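Local coordinates for protein periphilin-1 (Homo sapiens, PDB 6SWG) that probably acts in transcriptional gene silencing as a subunit of the HUSH complex, where its helical C-terminal domain self-associates and binds TASOR, at residues M48-L53 / S63-L68. Sequence-based numbering, arbitrary orientation.
Sequences MVVKML and SIQFAL
V50 and I64 form the centre of a buried, apolar helix-to-helix contact near the closed end of the helical hairpin of the periphilin C-terminal domain, where helix 23-56 packs against helix 61-93. The short segments run antiparallel, at 170° with axes 10.6 Å apart at closest approach, and their register is set by V50 facing I64, whose CA atoms lie 7.1 Å apart. Both branches of V50 bear on a single methyl: its CG1 lies 3.4 Å from I64 CG2, and its CG2 also touches that carbon, at 3.8 Å. The two side chains pass alongside each other in opposite directions. With CG1 anti to the backbone N (chi1 161°), V50 sends this methyl among I64, Q65 and L68; V50 CG1 lies 4.4 Å from L68 CD2. I64 divides its two branches between different partners: CG2 meets V50, while CG1 carries CD1 to the flank of L53, 4.2 Å from L53 CB. Q65 adds a smaller contact through its amide end. Its chain bends at chi2 (-62°), which brings the amide NE2 to 3.9 Å from V50 CG1, a van der Waals contact that lies obliquely across the valine, while OE1 makes a weak hydrogen bond to the backbone of another protein's chain. The interface between the two segments is thus held by branched aliphatic groups, with an amide at its margin. Along helix 23-56, Q65 also touches I54 and L68 also touches F46, continuing the packing to both sides of V50. A second periphilin subunit adjoins the hairpin: V49 packs on V49 of that subunit, L53 on its L53, and A67 also on its L53, which joins this intrachain seam to a larger helical assembly.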
loop_
_atom_site.group_PDB
_atom_site.type_symbol
_atom_site.label_atom_id
_atom_site.label_comp_id
_atom_site.label_asym_id
_atom_site.label_seq_id
_atom_site.Cartn_x
_atom_site.Cartn_y
_atom_site.Cartn_z
ATOM N N MET B 48 3.717 5.990 -5.467
ATOM C CA MET B 48 3.101 6.925 -4.526
ATOM C C MET B 48 3.869 6.952 -3.207
ATOM O O MET B 48 4.223 8.027 -2.689
ATOM C CB MET B 48 1.646 6.499 -4.311
ATOM C CG MET B 48 0.779 7.373 -3.440
ATOM S SD MET B 48 -0.953 6.746 -3.408
ATOM C CE MET B 48 -1.524 7.055 -5.074
ATOM N N VAL B 49 4.172 5.774 -2.663
ATOM C CA VAL B 49 4.872 5.743 -1.385
ATOM C C VAL B 49 6.253 6.372 -1.531
ATOM O O VAL B 49 6.658 7.222 -0.719
ATOM C CB VAL B 49 4.960 4.313 -0.832
ATOM C CG1 VAL B 49 5.931 4.266 0.393
ATOM C CG2 VAL B 49 3.548 3.852 -0.446
ATOM N N VAL B 50 6.964 6.006 -2.590
ATOM C CA VAL B 50 8.316 6.523 -2.745
ATOM C C VAL B 50 8.307 8.043 -2.935
ATOM O O VAL B 50 9.157 8.755 -2.382
ATOM C CB VAL B 50 9.001 5.813 -3.910
ATOM C CG1 VAL B 50 10.186 6.629 -4.394
ATOM C CG2 VAL B 50 9.400 4.457 -3.449
ATOM N N LYS B 51 7.331 8.572 -3.672
ATOM C CA LYS B 51 7.237 10.019 -3.816
ATOM C C LYS B 51 7.041 10.710 -2.463
ATOM O O LYS B 51 7.636 11.762 -2.187
ATOM C CB LYS B 51 6.096 10.348 -4.760
ATOM C CG LYS B 51 5.960 11.813 -5.124
ATOM C CD LYS B 51 4.925 11.965 -6.279
ATOM C CE LYS B 51 4.787 13.423 -6.754
ATOM N NZ LYS B 51 6.156 14.057 -7.003
ATOM N N MET B 52 6.216 10.153 -1.604
ATOM C CA MET B 52 6.077 10.805 -0.300
ATOM C C MET B 52 7.345 10.662 0.542
ATOM O O MET B 52 7.762 11.602 1.228
ATOM C CB MET B 52 4.905 10.201 0.435
ATOM C CG MET B 52 3.670 10.391 -0.370
ATOM S SD MET B 52 2.138 9.906 0.448
ATOM C CE MET B 52 2.222 11.103 1.812
ATOM N N LEU B 53 7.985 9.493 0.473
ATOM C CA LEU B 53 9.222 9.319 1.214
ATOM C C LEU B 53 10.227 10.382 0.799
ATOM O O LEU B 53 10.778 11.092 1.650
ATOM C CB LEU B 53 9.804 7.917 0.998
ATOM C CG LEU B 53 8.955 6.814 1.639
ATOM C CD1 LEU B 53 9.497 5.457 1.146
ATOM C CD2 LEU B 53 8.865 6.982 3.177
ATOM N N SER B 63 18.967 6.708 -3.725
ATOM C CA SER B 63 19.018 5.288 -3.388
ATOM C C SER B 63 17.615 4.690 -3.375
ATOM O O SER B 63 17.414 3.556 -3.827
ATOM C CB SER B 63 19.758 5.030 -2.075
ATOM O OG SER B 63 19.516 6.020 -1.145
ATOM N N ILE B 64 16.626 5.470 -2.975
ATOM C CA ILE B 64 15.268 4.966 -2.988
ATOM C C ILE B 64 14.829 4.691 -4.410
ATOM O O ILE B 64 14.341 3.591 -4.721
ATOM C CB ILE B 64 14.362 5.981 -2.299
ATOM C CG1 ILE B 64 14.553 5.903 -0.791
ATOM C CG2 ILE B 64 12.923 5.743 -2.580
ATOM C CD1 ILE B 64 13.782 6.979 0.006
ATOM N N GLN B 65 15.137 5.611 -5.329
ATOM C CA GLN B 65 14.790 5.373 -6.724
ATOM C C GLN B 65 15.397 4.066 -7.166
ATOM O O GLN B 65 14.730 3.217 -7.772
ATOM C CB GLN B 65 15.259 6.524 -7.612
ATOM C CG GLN B 65 14.355 7.759 -7.631
ATOM C CD GLN B 65 12.944 7.448 -8.173
ATOM O OE1 GLN B 65 12.780 6.679 -9.125
ATOM N NE2 GLN B 65 11.936 8.076 -7.593
ATOM N N PHE B 66 16.650 3.848 -6.801
ATOM C CA PHE B 66 17.335 2.634 -7.244
ATOM C C PHE B 66 16.607 1.398 -6.742
ATOM O O PHE B 66 16.295 0.475 -7.496
ATOM C CB PHE B 66 18.775 2.666 -6.739
ATOM C CG PHE B 66 19.515 1.436 -7.045
ATOM C CD1 PHE B 66 19.613 0.430 -6.098
ATOM C CD2 PHE B 66 20.075 1.252 -8.310
ATOM C CE1 PHE B 66 20.279 -0.747 -6.399
ATOM C CE2 PHE B 66 20.740 0.082 -8.629
ATOM C CZ PHE B 66 20.839 -0.928 -7.674
ATOM N N ALA B 67 16.293 1.396 -5.448
ATOM C CA ALA B 67 15.594 0.269 -4.856
ATOM C C ALA B 67 14.226 0.112 -5.489
ATOM O O ALA B 67 13.779 -1.010 -5.741
ATOM C CB ALA B 67 15.500 0.480 -3.346
ATOM N N LEU B 68 13.584 1.232 -5.819
ATOM C CA LEU B 68 12.331 1.162 -6.545
ATOM C C LEU B 68 12.505 0.374 -7.832
ATOM O O LEU B 68 11.826 -0.647 -8.060
ATOM C CB LEU B 68 11.864 2.565 -6.877
ATOM C CG LEU B 68 10.582 2.509 -7.693
ATOM C CD1 LEU B 68 9.511 1.740 -6.989
ATOM C CD2 LEU B 68 10.066 3.959 -7.856
#